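Local coordinates for NAD-dependent aldehyde dehydrogenase (Burkholderia multivorans, PDB 5UJU), which probably catalyses the NAD-dependent oxidation of aldehydes to carboxylic acids, at residues Y170-Q174 with A545-A551; D162-E166 with S525-D530; V314-G320 with P538-L544; R205-L211 with E289-F295; A107-W111 with L229-T234. The contacts are given in a common frame with arbitrary orientation. Where two conformers were deposited one is given. Residues are numbered along the deposited sequence.

Contact 1: Y170-Q174 with A545-A551; sequences YAWDQ and ADAAFVA
Residues Y170-Q174 are regular helix. They pack against A545-A551, an extended lead-in followed by a short, weakly bonded helical turn at about A547-V550. A cis peptide bond precedes A545. The closest CA pairs are Y170-A547 (6.2 Å), A171-V550 (5.5 Å) and Q174-A551 (6.5 Å). Y170 is an m rotamer with chi2 96°, so one face of its ring lies against the lead-in. D546 CA sits 3.9 Å from the Y170 ring centroid in a CH-pi contact, and A545 CB lies 4.1 Å from Y170 CD1. A water donates to A545 O at 2.7 Å and is hydrogen-bonded to Y170 OH at 3.3 Å. D546, a p rotamer, is the N-cap: its OD1 accepts from F549 N at 2.9 Å. Its OD2 forms a salt bridge with R555 of the second subunit. V550, m, places CG2 4.0 Å from Y170 CB and 4.0 Å from Q174 CG. Q174, m at chi1 and chi2, brings NE2 to 3.4 Å from A547 CB. The arrangement is a mainly apolar helix-to-turn contact that forms part of the dimer interface, where Q174 packs on A547 of the second subunit. Helix 18-30 touches Y170, while helix 217-230 packs on A171, F549 and V550.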
# COMPACT_ATOMS: atom_id res chain seq x y z
N TYR A 170 12.45 -7.03 2.88
CA TYR A 170 11.01 -7.00 2.60
C TYR A 170 10.74 -6.80 1.11
O TYR A 170 9.84 -7.44 0.55
CB TYR A 170 10.33 -5.90 3.41
CG TYR A 170 9.92 -6.37 4.79
CD1 TYR A 170 10.73 -6.14 5.90
CD2 TYR A 170 8.76 -7.10 4.97
CE1 TYR A 170 10.35 -6.59 7.18
CE2 TYR A 170 8.37 -7.55 6.23
CZ TYR A 170 9.18 -7.29 7.32
OH TYR A 170 8.79 -7.76 8.53
N ALA A 171 11.48 -5.90 0.45
CA ALA A 171 11.33 -5.70 -0.99
C ALA A 171 11.57 -7.01 -1.74
O ALA A 171 10.72 -7.47 -2.50
CB ALA A 171 12.28 -4.61 -1.48
N TRP A 172 12.73 -7.63 -1.50
CA TRP A 172 13.04 -8.90 -2.15
C TRP A 172 11.98 -9.96 -1.82
O TRP A 172 11.60 -10.76 -2.68
CB TRP A 172 14.44 -9.36 -1.74
CG TRP A 172 14.81 -10.74 -2.22
CD1 TRP A 172 15.17 -11.82 -1.46
CD2 TRP A 172 14.84 -11.19 -3.58
NE1 TRP A 172 15.43 -12.91 -2.27
CE2 TRP A 172 15.23 -12.55 -3.57
CE3 TRP A 172 14.57 -10.57 -4.81
CZ2 TRP A 172 15.37 -13.30 -4.74
CZ3 TRP A 172 14.70 -11.32 -5.98
CH2 TRP A 172 15.09 -12.67 -5.93
N ASP A 173 11.46 -9.95 -0.59
CA ASP A 173 10.45 -10.93 -0.20
C ASP A 173 9.22 -10.87 -1.13
O ASP A 173 8.65 -11.90 -1.48
CB ASP A 173 10.03 -10.69 1.25
CG ASP A 173 9.32 -11.88 1.87
OD1 ASP A 173 9.55 -13.03 1.44
OD2 ASP A 173 8.53 -11.65 2.80
N GLN A 174 8.81 -9.66 -1.53
CA GLN A 174 7.73 -9.50 -2.50
C GLN A 174 8.18 -9.81 -3.93
O GLN A 174 7.45 -10.44 -4.69
CB GLN A 174 7.18 -8.07 -2.46
CG GLN A 174 6.54 -7.65 -1.17
CD GLN A 174 5.42 -8.60 -0.80
OE1 GLN A 174 4.74 -9.14 -1.67
NE2 GLN A 174 5.20 -8.78 0.49
N ALA A 545 9.51 -2.20 9.44
CA ALA A 545 9.07 -2.24 8.04
C ALA A 545 8.19 -3.48 7.87
O ALA A 545 8.30 -4.43 8.65
CB ALA A 545 10.26 -2.28 7.08
N ASP A 546 7.30 -3.47 6.88
CA ASP A 546 6.43 -4.61 6.62
C ASP A 546 6.14 -4.68 5.12
O ASP A 546 6.70 -3.91 4.33
CB ASP A 546 5.13 -4.51 7.44
CG ASP A 546 4.32 -3.25 7.12
OD1 ASP A 546 4.67 -2.48 6.20
OD2 ASP A 546 3.29 -3.04 7.79
N ALA A 547 5.25 -5.60 4.74
CA ALA A 547 4.93 -5.79 3.33
C ALA A 547 4.33 -4.53 2.73
O ALA A 547 4.66 -4.16 1.60
CB ALA A 547 3.98 -6.98 3.16
N ALA A 548 3.42 -3.87 3.45
CA ALA A 548 2.81 -2.66 2.91
C ALA A 548 3.85 -1.58 2.67
O ALA A 548 3.65 -0.71 1.81
CB ALA A 548 1.71 -2.14 3.84
N PHE A 549 4.96 -1.62 3.40
CA PHE A 549 5.98 -0.59 3.26
C PHE A 549 6.71 -0.66 1.91
O PHE A 549 7.28 0.35 1.50
CB PHE A 549 6.99 -0.68 4.41
CG PHE A 549 7.98 0.47 4.46
CD1 PHE A 549 7.56 1.74 4.79
CD2 PHE A 549 9.32 0.27 4.16
CE1 PHE A 549 8.46 2.80 4.84
CE2 PHE A 549 10.23 1.31 4.21
CZ PHE A 549 9.79 2.59 4.55
N VAL A 550 6.68 -1.81 1.23
CA VAL A 550 7.41 -1.97 -0.04
C VAL A 550 6.54 -2.43 -1.21
O VAL A 550 6.92 -2.21 -2.38
CB VAL A 550 8.59 -2.96 0.14
CG1 VAL A 550 9.55 -2.49 1.19
CG2 VAL A 550 8.07 -4.37 0.44
N ALA A 551 5.40 -3.10 -0.99
CA ALA A 551 4.72 -3.81 -2.06
C ALA A 551 4.15 -2.89 -3.13
O ALA A 551 3.86 -3.36 -4.24
CB ALA A 551 3.58 -4.67 -1.50
O HOH W 1 9.86 -5.43 10.55

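Contact 2: D162-E166 with S525-D530; sequences DRALE and SAAFSD. With EDO (1,2-ethanediol), chain G.
A buried arginine gathers the backbone of a loop around its guanidinium group. R163, in helical segment D162-E166, points its CA-to-CB bond away from the loop, but m, m, t torsions with chi4 near 180° bring the group back. D530 O accepts from both R163 NH1 (3.1 Å) and R163 NH2 (2.9 Å). R163 NH2 also makes a weak hydrogen bond to S525 OG at 3.0 Å. A527 CA lies over one guanidinium face. R163 NH1 salt-bridges E166 OE1 at 2.9 Å. E166, t at chi1 and chi2, uses OE2 to accept from F528 N at 2.8 Å. The irregular loop S525-D530, with positive phi at F528 (68/13), is closed by hydrogen bonds from A526 N to D530 OD2 (2.8 Å) and D530 N to A526 O (2.9 Å). The 1,2-ethanediol, probably from the crystallisation liquor, donates from O2 to D530 OD2 (2.5 Å); D530 OD1 salt-bridges K198 of the second subunit. Closest CA pairs are R163-A527 (5.6 Å) and E166-F528 (6.4 Å). F528 CZ meets L165 CD2 at 3.7 Å. A water links D162 OD2 to A527 N; D162 OD1 hydrogen-bonds S35. Side chains of helix 158-175 thus bind loop backbone. Helix 18-30 packs on F528 and L165, helix 217-230 on R163.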
# COMPACT_ATOMS: atom_id res chain seq x y z
N ASP A 162 21.09 -1.77 9.58
CA ASP A 162 20.12 -2.83 9.86
C ASP A 162 18.75 -2.52 9.26
O ASP A 162 18.14 -3.36 8.59
CB ASP A 162 19.98 -3.04 11.37
CG ASP A 162 21.14 -3.77 12.00
OD1 ASP A 162 21.89 -4.47 11.28
OD2 ASP A 162 21.31 -3.64 13.24
N ARG A 163 18.25 -1.31 9.51
CA ARG A 163 16.91 -0.94 9.03
C ARG A 163 16.88 -0.82 7.52
O ARG A 163 15.85 -1.12 6.89
CB ARG A 163 16.46 0.37 9.69
CG ARG A 163 16.06 0.26 11.18
CD ARG A 163 14.77 -0.55 11.36
NE ARG A 163 14.38 -0.69 12.77
CZ ARG A 163 13.27 -1.31 13.19
NH1 ARG A 163 12.43 -1.88 12.32
NH2 ARG A 163 13.00 -1.38 14.49
N ALA A 164 17.97 -0.35 6.91
CA ALA A 164 18.06 -0.36 5.45
C ALA A 164 18.00 -1.79 4.93
O ALA A 164 17.23 -2.10 4.02
CB ALA A 164 19.34 0.34 5.00
N LEU A 165 18.78 -2.69 5.54
CA LEU A 165 18.80 -4.08 5.08
C LEU A 165 17.45 -4.75 5.27
O LEU A 165 17.01 -5.54 4.42
CB LEU A 165 19.87 -4.85 5.86
CG LEU A 165 20.00 -6.32 5.44
CD1 LEU A 165 20.76 -6.42 4.16
CD2 LEU A 165 20.65 -7.16 6.50
N GLU A 166 16.77 -4.42 6.37
CA GLU A 166 15.41 -4.89 6.59
C GLU A 166 14.48 -4.47 5.45
O GLU A 166 13.69 -5.27 4.96
CB GLU A 166 14.91 -4.34 7.93
CG GLU A 166 13.51 -4.76 8.29
CD GLU A 166 13.10 -4.17 9.63
OE1 GLU A 166 13.17 -2.94 9.78
OE2 GLU A 166 12.71 -4.95 10.52
N SER A 525 14.54 0.00 19.70
CA SER A 525 13.87 -0.99 18.87
C SER A 525 14.91 -1.65 17.98
O SER A 525 15.85 -1.00 17.51
CB SER A 525 12.73 -0.38 18.03
OG SER A 525 13.21 0.38 16.93
N ALA A 526 14.72 -2.94 17.74
CA ALA A 526 15.65 -3.74 16.95
C ALA A 526 15.03 -4.06 15.61
O ALA A 526 13.88 -4.52 15.54
CB ALA A 526 16.03 -5.03 17.68
N ALA A 527 15.77 -3.80 14.53
CA ALA A 527 15.37 -4.27 13.21
C ALA A 527 15.17 -5.79 13.24
O ALA A 527 15.75 -6.50 14.06
CB ALA A 527 16.44 -3.91 12.15
N PHE A 528 14.32 -6.28 12.33
CA PHE A 528 14.00 -7.70 12.14
C PHE A 528 13.23 -8.29 13.32
O PHE A 528 13.15 -9.52 13.46
CB PHE A 528 15.25 -8.56 11.89
CG PHE A 528 16.16 -8.02 10.81
CD1 PHE A 528 15.83 -8.16 9.47
CD2 PHE A 528 17.34 -7.38 11.15
CE1 PHE A 528 16.66 -7.67 8.48
CE2 PHE A 528 18.17 -6.87 10.17
CZ PHE A 528 17.84 -7.03 8.84
N SER A 529 12.72 -7.45 14.22
CA SER A 529 11.88 -7.96 15.30
C SER A 529 10.82 -6.92 15.69
O SER A 529 9.63 -7.23 15.72
CB SER A 529 12.73 -8.36 16.50
OG SER A 529 11.93 -8.92 17.55
N ASP A 530 11.25 -5.67 15.94
CA ASP A 530 10.35 -4.62 16.39
C ASP A 530 9.89 -3.78 15.20
O ASP A 530 10.71 -3.15 14.52
CB ASP A 530 11.04 -3.73 17.43
CG ASP A 530 11.56 -4.53 18.62
OD1 ASP A 530 10.86 -5.44 19.10
OD2 ASP A 530 12.69 -4.25 19.07
C1 EDO G . 15.09 -4.31 22.24
O1 EDO G . 15.11 -3.14 21.42
C2 EDO G . 14.31 -5.43 21.55
O2 EDO G . 12.91 -5.10 21.42
O HOH W 2 18.70 -2.45 14.76
O HOH W 3 16.74 -0.43 14.73

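Contact 3: V314-G320 with P538-L544; sequences VYTEKAG and PAANAAL
V314-E317 is the end of a strand, with phi/psi near -120/130, and K318-G320 continues as extended loop. P538-L544 has no regular helix or strand. Its residues P538 and A539 are turn-like (-64/-1 and -79/-16), and A540 is extended (-172/141). A single backbone bridge pairs E317 with A540, CA-CA 4.4 Å. Nearby CA pairs are K318-A539 (4.7 Å) and Y315-A542 (5.9 Å). Two backbone hydrogen bonds flank the bridge: K318 N to A539 O, short at 2.5 Å, and N541 N to T316 O at 3.2 Å. A540 CA also comes 3.2 Å from T316 O. A water donates to both A319 O (2.6 Å) and P538 O (2.7 Å).

N541 is the key side chain. As a p rotamer with chi2 -8°, it lays its amide along the strand: ND2 donates to V314 O at 2.8 Å, and OD1 accepts from T316 N at 2.7 Å. The Y315 ring, m, meets A542 CB with its edge, 4.0 Å from CD1. E317 OE2 lies 3.6 Å from L544 CG. K318 CE passes 3.3 Å from P538 O, and K318 NZ continues to a salt bridge with E306.

The asparagine amide mimics a backbone partner and extends the pairing beyond the single bridge. The loop thereby lies along the edge of strand 313-317 away from strand 290-296, in the parallel part of the Rossmann-like sheet typical of aldehyde dehydrogenases.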
# COMPACT_ATOMS: atom_id res chain seq x y z
N VAL A 314 2.83 8.19 -0.42
CA VAL A 314 3.46 8.97 0.64
C VAL A 314 3.55 8.13 1.90
O VAL A 314 2.54 7.60 2.38
CB VAL A 314 2.68 10.27 0.89
CG1 VAL A 314 3.38 11.12 1.94
CG2 VAL A 314 2.55 11.05 -0.40
N TYR A 315 4.76 8.01 2.44
CA TYR A 315 5.03 7.31 3.69
C TYR A 315 5.56 8.32 4.69
O TYR A 315 6.53 9.03 4.41
CB TYR A 315 6.05 6.19 3.48
CG TYR A 315 5.69 5.29 2.33
CD1 TYR A 315 4.91 4.15 2.54
CD2 TYR A 315 6.11 5.57 1.03
CE1 TYR A 315 4.57 3.32 1.50
CE2 TYR A 315 5.76 4.74 -0.03
CZ TYR A 315 4.99 3.62 0.22
OH TYR A 315 4.63 2.77 -0.80
N THR A 316 4.91 8.40 5.86
CA THR A 316 5.21 9.48 6.79
C THR A 316 5.51 8.93 8.17
O THR A 316 4.91 7.93 8.59
CB THR A 316 4.06 10.50 6.90
OG1 THR A 316 2.86 9.83 7.30
CG2 THR A 316 3.83 11.23 5.57
N GLU A 317 6.45 9.60 8.84
CA GLU A 317 6.70 9.52 10.28
C GLU A 317 6.48 10.91 10.85
O GLU A 317 7.15 11.86 10.44
CB GLU A 317 8.13 9.07 10.60
CG GLU A 317 8.55 7.72 10.05
CD GLU A 317 8.15 6.60 10.98
OE1 GLU A 317 7.95 6.88 12.18
OE2 GLU A 317 8.08 5.44 10.53
N LYS A 318 5.54 11.04 11.78
CA LYS A 318 5.12 12.33 12.31
C LYS A 318 5.26 12.32 13.84
O LYS A 318 5.88 11.43 14.42
CB LYS A 318 3.70 12.65 11.83
CG LYS A 318 3.57 12.67 10.28
CD LYS A 318 2.11 12.56 9.79
CE LYS A 318 1.54 11.16 9.96
NZ LYS A 318 0.18 11.07 9.34
N ALA A 319 4.66 13.30 14.49
CA ALA A 319 4.78 13.42 15.94
C ALA A 319 3.70 12.61 16.64
O ALA A 319 2.61 12.39 16.10
CB ALA A 319 4.67 14.88 16.37
N GLY A 320 4.00 12.17 17.86
CA GLY A 320 2.99 11.54 18.69
C GLY A 320 3.31 11.80 20.14
O GLY A 320 4.27 12.48 20.48
N PRO A 538 -2.08 8.52 14.25
CA PRO A 538 -1.56 9.70 13.55
C PRO A 538 -0.05 9.96 13.63
O PRO A 538 0.41 10.93 13.04
CB PRO A 538 -2.33 10.86 14.20
CG PRO A 538 -3.62 10.24 14.57
CD PRO A 538 -3.28 8.86 15.04
N ALA A 539 0.73 9.13 14.34
CA ALA A 539 2.17 9.38 14.38
C ALA A 539 2.90 8.90 13.12
O ALA A 539 4.05 9.30 12.90
CB ALA A 539 2.78 8.71 15.62
N ALA A 540 2.27 8.06 12.31
CA ALA A 540 2.91 7.51 11.11
C ALA A 540 1.86 6.76 10.31
O ALA A 540 1.01 6.09 10.90
CB ALA A 540 4.07 6.57 11.47
N ASN A 541 1.91 6.89 8.98
CA ASN A 541 0.99 6.16 8.13
C ASN A 541 1.59 4.86 7.60
O ASN A 541 0.96 4.18 6.79
CB ASN A 541 0.50 7.05 6.98
CG ASN A 541 1.55 7.22 5.84
OD1 ASN A 541 2.70 6.81 5.96
ND2 ASN A 541 1.11 7.81 4.73
N ALA A 542 2.77 4.48 8.08
CA ALA A 542 3.44 3.26 7.66
C ALA A 542 4.27 2.72 8.82
O ALA A 542 4.61 3.46 9.76
CB ALA A 542 4.34 3.50 6.43
N ALA A 543 4.58 1.43 8.75
CA ALA A 543 5.45 0.76 9.71
C ALA A 543 6.81 0.47 9.10
O ALA A 543 6.90 0.07 7.93
CB ALA A 543 4.84 -0.55 10.19
N LEU A 544 7.85 0.61 9.91
CA LEU A 544 9.22 0.22 9.55
C LEU A 544 9.51 -1.12 10.21
O LEU A 544 9.69 -1.18 11.43
CB LEU A 544 10.23 1.27 10.01
CG LEU A 544 10.17 2.73 9.57
CD1 LEU A 544 11.28 3.53 10.27
CD2 LEU A 544 10.28 2.85 8.04
O HOH W 4 0.63 13.14 14.58

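Contact 4: R205-L211 with E289-F295; sequences RGTGLVL and EIKLIDF
T207-L211 and I290-F295 are parallel strands. The axes of these short segments approach to 4.5 Å, with a signed crossing angle of -20°. The register is G208-L292, L209-I293, V210-D294 and L211-F295. A beta bulge shifts it by one at the start, where T207 pairs with I290; K291 (-105/-18) is the kinked residue. Hydrogen bonds run K291 N to T207 O (2.9 Å), L209 N to L292 O (2.8 Å), D294 N to L209 O (2.9 Å) and L211 N to D294 O (2.9 Å). On one face, L209 (t) rests against the notch formed by I290 and I293: its CB lies 3.8 Å from I290 CG2 and 4.3 Å from I293 CG1. L211 (m) fills the next hollow, its CD1 3.9 Å from both I293 CG2 and F295 CD2, at the phenyl edge. The other face carries L292, V210 and D294; G208 has no side chain, so a gap lies beside L292, and D228 of helix 217-230 touches L292 and D294. R205 CB rests 3.9 Å from K291 CB. This pairing belongs to the family's Rossmann-like domain. Helices 278-285 and 299-308 cover the face of L209 and L211, and strand 234-238 pairs with strand 191-211.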
# COMPACT_ATOMS: atom_id res chain seq x y z
N ARG A 205 8.08 2.40 -9.88
CA ARG A 205 7.16 3.54 -10.01
C ARG A 205 7.82 4.71 -10.75
O ARG A 205 7.19 5.36 -11.58
CB ARG A 205 6.67 3.97 -8.63
CG ARG A 205 5.71 2.97 -8.02
CD ARG A 205 4.38 2.99 -8.74
NE ARG A 205 3.36 2.33 -7.94
CZ ARG A 205 2.05 2.51 -8.08
NH1 ARG A 205 1.59 3.33 -9.02
NH2 ARG A 205 1.21 1.87 -7.26
N GLY A 206 9.08 5.00 -10.44
CA GLY A 206 9.72 6.15 -11.04
C GLY A 206 10.75 6.78 -10.13
O GLY A 206 11.68 6.10 -9.68
N THR A 207 10.61 8.07 -9.86
CA THR A 207 11.54 8.76 -8.98
C THR A 207 10.92 8.92 -7.60
O THR A 207 9.82 9.45 -7.46
CB THR A 207 11.93 10.12 -9.56
OG1 THR A 207 12.64 9.91 -10.79
CG2 THR A 207 12.83 10.88 -8.60
N GLY A 208 11.65 8.47 -6.59
CA GLY A 208 11.24 8.64 -5.21
C GLY A 208 11.95 9.83 -4.59
O GLY A 208 13.03 10.23 -5.05
N LEU A 209 11.31 10.42 -3.58
CA LEU A 209 11.84 11.56 -2.85
C LEU A 209 12.01 11.15 -1.39
O LEU A 209 11.09 10.58 -0.79
CB LEU A 209 10.91 12.77 -3.00
CG LEU A 209 11.16 14.01 -2.13
CD1 LEU A 209 12.49 14.65 -2.52
CD2 LEU A 209 9.99 15.04 -2.19
N VAL A 210 13.20 11.40 -0.83
CA VAL A 210 13.47 11.13 0.58
C VAL A 210 13.66 12.48 1.27
O VAL A 210 14.59 13.23 0.94
CB VAL A 210 14.69 10.22 0.78
CG1 VAL A 210 15.01 10.08 2.27
CG2 VAL A 210 14.42 8.84 0.19
N LEU A 211 12.77 12.78 2.21
CA LEU A 211 12.77 14.05 2.94
C LEU A 211 13.33 13.80 4.33
O LEU A 211 12.69 13.12 5.15
CB LEU A 211 11.36 14.65 3.01
CG LEU A 211 10.75 15.03 1.66
CD1 LEU A 211 9.31 15.52 1.80
CD2 LEU A 211 11.61 16.14 1.03
N GLU A 289 6.67 13.87 -11.76
CA GLU A 289 7.72 12.85 -11.82
C GLU A 289 7.97 12.20 -10.47
O GLU A 289 8.52 11.10 -10.41
CB GLU A 289 9.03 13.46 -12.32
CG GLU A 289 8.99 14.05 -13.74
CD GLU A 289 8.64 15.55 -13.77
OE1 GLU A 289 8.09 16.08 -12.77
OE2 GLU A 289 8.94 16.20 -14.78
N ILE A 290 7.58 12.85 -9.37
CA ILE A 290 7.83 12.29 -8.04
C ILE A 290 6.69 11.32 -7.74
O ILE A 290 5.53 11.73 -7.59
CB ILE A 290 7.93 13.40 -6.99
CG1 ILE A 290 9.10 14.33 -7.34
CG2 ILE A 290 8.08 12.82 -5.57
CD1 ILE A 290 10.45 13.62 -7.32
N LYS A 291 7.00 10.02 -7.70
CA LYS A 291 5.99 8.99 -7.54
C LYS A 291 5.96 8.38 -6.15
O LYS A 291 4.97 7.73 -5.80
CB LYS A 291 6.22 7.85 -8.56
CG LYS A 291 6.15 8.30 -10.01
CD LYS A 291 4.78 8.82 -10.32
CE LYS A 291 4.61 8.99 -11.81
NZ LYS A 291 3.34 9.70 -12.09
N LEU A 292 7.02 8.55 -5.38
CA LEU A 292 7.12 8.04 -4.03
C LEU A 292 7.71 9.14 -3.15
O LEU A 292 8.59 9.88 -3.60
CB LEU A 292 8.01 6.78 -3.97
CG LEU A 292 7.76 5.63 -4.95
CD1 LEU A 292 8.77 4.53 -4.86
CD2 LEU A 292 6.40 5.04 -4.71
N ILE A 293 7.20 9.27 -1.93
CA ILE A 293 7.75 10.23 -0.97
C ILE A 293 7.86 9.54 0.38
O ILE A 293 6.87 8.97 0.86
CB ILE A 293 6.88 11.50 -0.84
CG1 ILE A 293 6.73 12.21 -2.18
CG2 ILE A 293 7.45 12.44 0.27
CD1 ILE A 293 5.77 13.41 -2.14
N ASP A 294 9.04 9.57 0.99
CA ASP A 294 9.26 9.11 2.36
C ASP A 294 9.67 10.29 3.23
O ASP A 294 10.69 10.94 2.96
CB ASP A 294 10.32 8.00 2.43
CG ASP A 294 9.81 6.67 1.87
OD1 ASP A 294 9.33 5.80 2.64
OD2 ASP A 294 9.86 6.49 0.64
N PHE A 295 8.88 10.58 4.27
CA PHE A 295 9.03 11.80 5.05
C PHE A 295 9.10 11.49 6.53
O PHE A 295 8.30 10.69 7.05
CB PHE A 295 7.87 12.75 4.76
CG PHE A 295 7.73 13.88 5.77
CD1 PHE A 295 6.95 13.72 6.91
CD2 PHE A 295 8.35 15.10 5.56
CE1 PHE A 295 6.80 14.76 7.82
CE2 PHE A 295 8.21 16.14 6.46
CZ PHE A 295 7.43 15.98 7.59
O HOH W 5 9.21 9.46 -12.50

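Contact 5: A107-W111 with L229-T234; sequences AQRTW and LATGNT
A Schellman motif ends helix 217-230 here, and the side of helix 97-132 packs on it. G232, the C-prime residue, has positive phi (85/8), and its N donates to L229 O at 2.9 Å. N233 and T234 then run extended (-83/160 and -91/159) into strand 234-238. Segment A107-W111 is helical throughout. The closest CA pairs are Q108-T234 (6.3 Å) and W111-G232 (6.7 Å). W111, t with chi2 -127°, points its CA-to-CB bond toward the turn. Its NE1 donates to N233 O at 3.0 Å, near the ring plane. G232 O is also close, 3.1 Å from W111 CD1. W111 CZ2 reaches the helix end, 3.5 Å from L229 O and 4.1 Å from L229 CD2. T234, p, places CG2 4.3 Å from W111 CD1 and 4.4 Å from A107 CB. Q108 NE2 donates to T234 OG1 at 3.2 Å. T234 OG1 is also hydrogen-bonded to T207, on the neighbouring strand. A water donates to Q108 O (3.2 Å) and G232 O (2.7 Å). The turn's carbonyls thus receive hydrogen bonds from an indole and a water, so a buried helix end meets a second helix through mixed polar and apolar contacts.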
# COMPACT_ATOMS: atom_id res chain seq x y z
N ALA A 107 18.55 8.58 -15.86
CA ALA A 107 19.14 7.39 -15.27
C ALA A 107 18.17 6.22 -15.14
O ALA A 107 18.63 5.09 -14.93
CB ALA A 107 19.71 7.74 -13.87
N GLN A 108 16.87 6.46 -15.31
CA GLN A 108 15.86 5.45 -14.97
C GLN A 108 15.96 4.21 -15.86
O GLN A 108 15.88 3.08 -15.37
CB GLN A 108 14.46 6.06 -15.07
CG GLN A 108 13.89 6.50 -13.74
CD GLN A 108 12.70 7.46 -13.86
OE1 GLN A 108 12.06 7.57 -14.91
NE2 GLN A 108 12.40 8.16 -12.78
N ARG A 109 16.12 4.40 -17.16
CA ARG A 109 15.94 3.30 -18.11
C ARG A 109 16.87 2.12 -17.83
O ARG A 109 16.40 1.00 -17.59
CB ARG A 109 16.12 3.78 -19.56
CG ARG A 109 15.85 2.69 -20.59
CD ARG A 109 15.71 3.27 -22.01
NE ARG A 109 15.75 2.24 -23.04
CZ ARG A 109 14.66 1.65 -23.55
NH1 ARG A 109 13.46 1.99 -23.11
NH2 ARG A 109 14.79 0.73 -24.50
N THR A 110 18.19 2.33 -17.89
CA THR A 110 19.09 1.19 -17.75
C THR A 110 19.04 0.61 -16.34
O THR A 110 19.24 -0.59 -16.14
CB THR A 110 20.52 1.56 -18.17
OG1 THR A 110 21.08 2.54 -17.29
CG2 THR A 110 20.51 2.14 -19.58
N TRP A 111 18.75 1.45 -15.34
CA TRP A 111 18.56 0.93 -13.99
C TRP A 111 17.35 0.00 -13.94
O TRP A 111 17.46 -1.14 -13.50
CB TRP A 111 18.41 2.12 -13.03
CG TRP A 111 18.16 1.83 -11.55
CD1 TRP A 111 17.14 2.33 -10.79
CD2 TRP A 111 18.97 1.05 -10.65
NE1 TRP A 111 17.25 1.90 -9.49
CE2 TRP A 111 18.37 1.11 -9.38
CE3 TRP A 111 20.14 0.29 -10.81
CZ2 TRP A 111 18.88 0.44 -8.27
CZ3 TRP A 111 20.66 -0.38 -9.69
CH2 TRP A 111 20.04 -0.28 -8.44
N LEU A 229 15.38 2.05 -3.79
CA LEU A 229 16.42 1.50 -4.65
C LEU A 229 16.20 0.02 -4.92
O LEU A 229 16.33 -0.44 -6.06
CB LEU A 229 17.80 1.71 -4.02
CG LEU A 229 18.40 3.11 -4.11
CD1 LEU A 229 19.71 3.14 -3.32
CD2 LEU A 229 18.63 3.48 -5.60
N ALA A 230 15.85 -0.74 -3.88
CA ALA A 230 15.64 -2.18 -4.00
C ALA A 230 14.45 -2.53 -4.89
O ALA A 230 14.30 -3.69 -5.28
CB ALA A 230 15.44 -2.81 -2.61
N THR A 231 13.57 -1.57 -5.17
CA THR A 231 12.48 -1.83 -6.10
C THR A 231 12.69 -1.09 -7.42
O THR A 231 11.74 -0.89 -8.17
CB THR A 231 11.13 -1.46 -5.46
OG1 THR A 231 11.18 -0.11 -4.99
CG2 THR A 231 10.83 -2.41 -4.27
N GLY A 232 13.93 -0.67 -7.70
CA GLY A 232 14.28 -0.17 -9.02
C GLY A 232 13.98 1.29 -9.27
O GLY A 232 14.12 1.75 -10.41
N ASN A 233 13.59 2.04 -8.25
CA ASN A 233 13.31 3.44 -8.45
C ASN A 233 14.59 4.25 -8.41
O ASN A 233 15.61 3.81 -7.87
CB ASN A 233 12.34 3.93 -7.35
CG ASN A 233 11.02 3.22 -7.41
OD1 ASN A 233 10.17 3.58 -8.20
ND2 ASN A 233 10.85 2.17 -6.60
N THR A 234 14.54 5.45 -8.98
CA THR A 234 15.57 6.45 -8.74
C THR A 234 15.16 7.30 -7.54
O THR A 234 13.98 7.35 -7.18
CB THR A 234 15.79 7.33 -9.98
OG1 THR A 234 14.53 7.86 -10.40
CG2 THR A 234 16.42 6.52 -11.14
O HOH W 6 14.00 3.16 -12.76

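In the fold
Contacts 1 and 2 share helix 158-175 and both reach the second subunit, with more residues than the other contacts. Contact 1 is mainly apolar, whereas contact 2 is buried but built on charge and backbone hydrogen bonds. Contacts 3 and 4 reach the same sheet: strand 313-317 pairs with strand 290-296, and Y315 N lies 2.8 Å from I293 O. Contact 4 is regular parallel pairing in a buried setting. Contact 3 is only partly buried and uses an irregular loop. Contact 5 lies farthest from the chain centre, about 23 Å between centres, yet is also buried. It meets contact 4 where G208 N lies 2.7 Å from T234 O. F549 of contact 1 packs on L544 of contact 3.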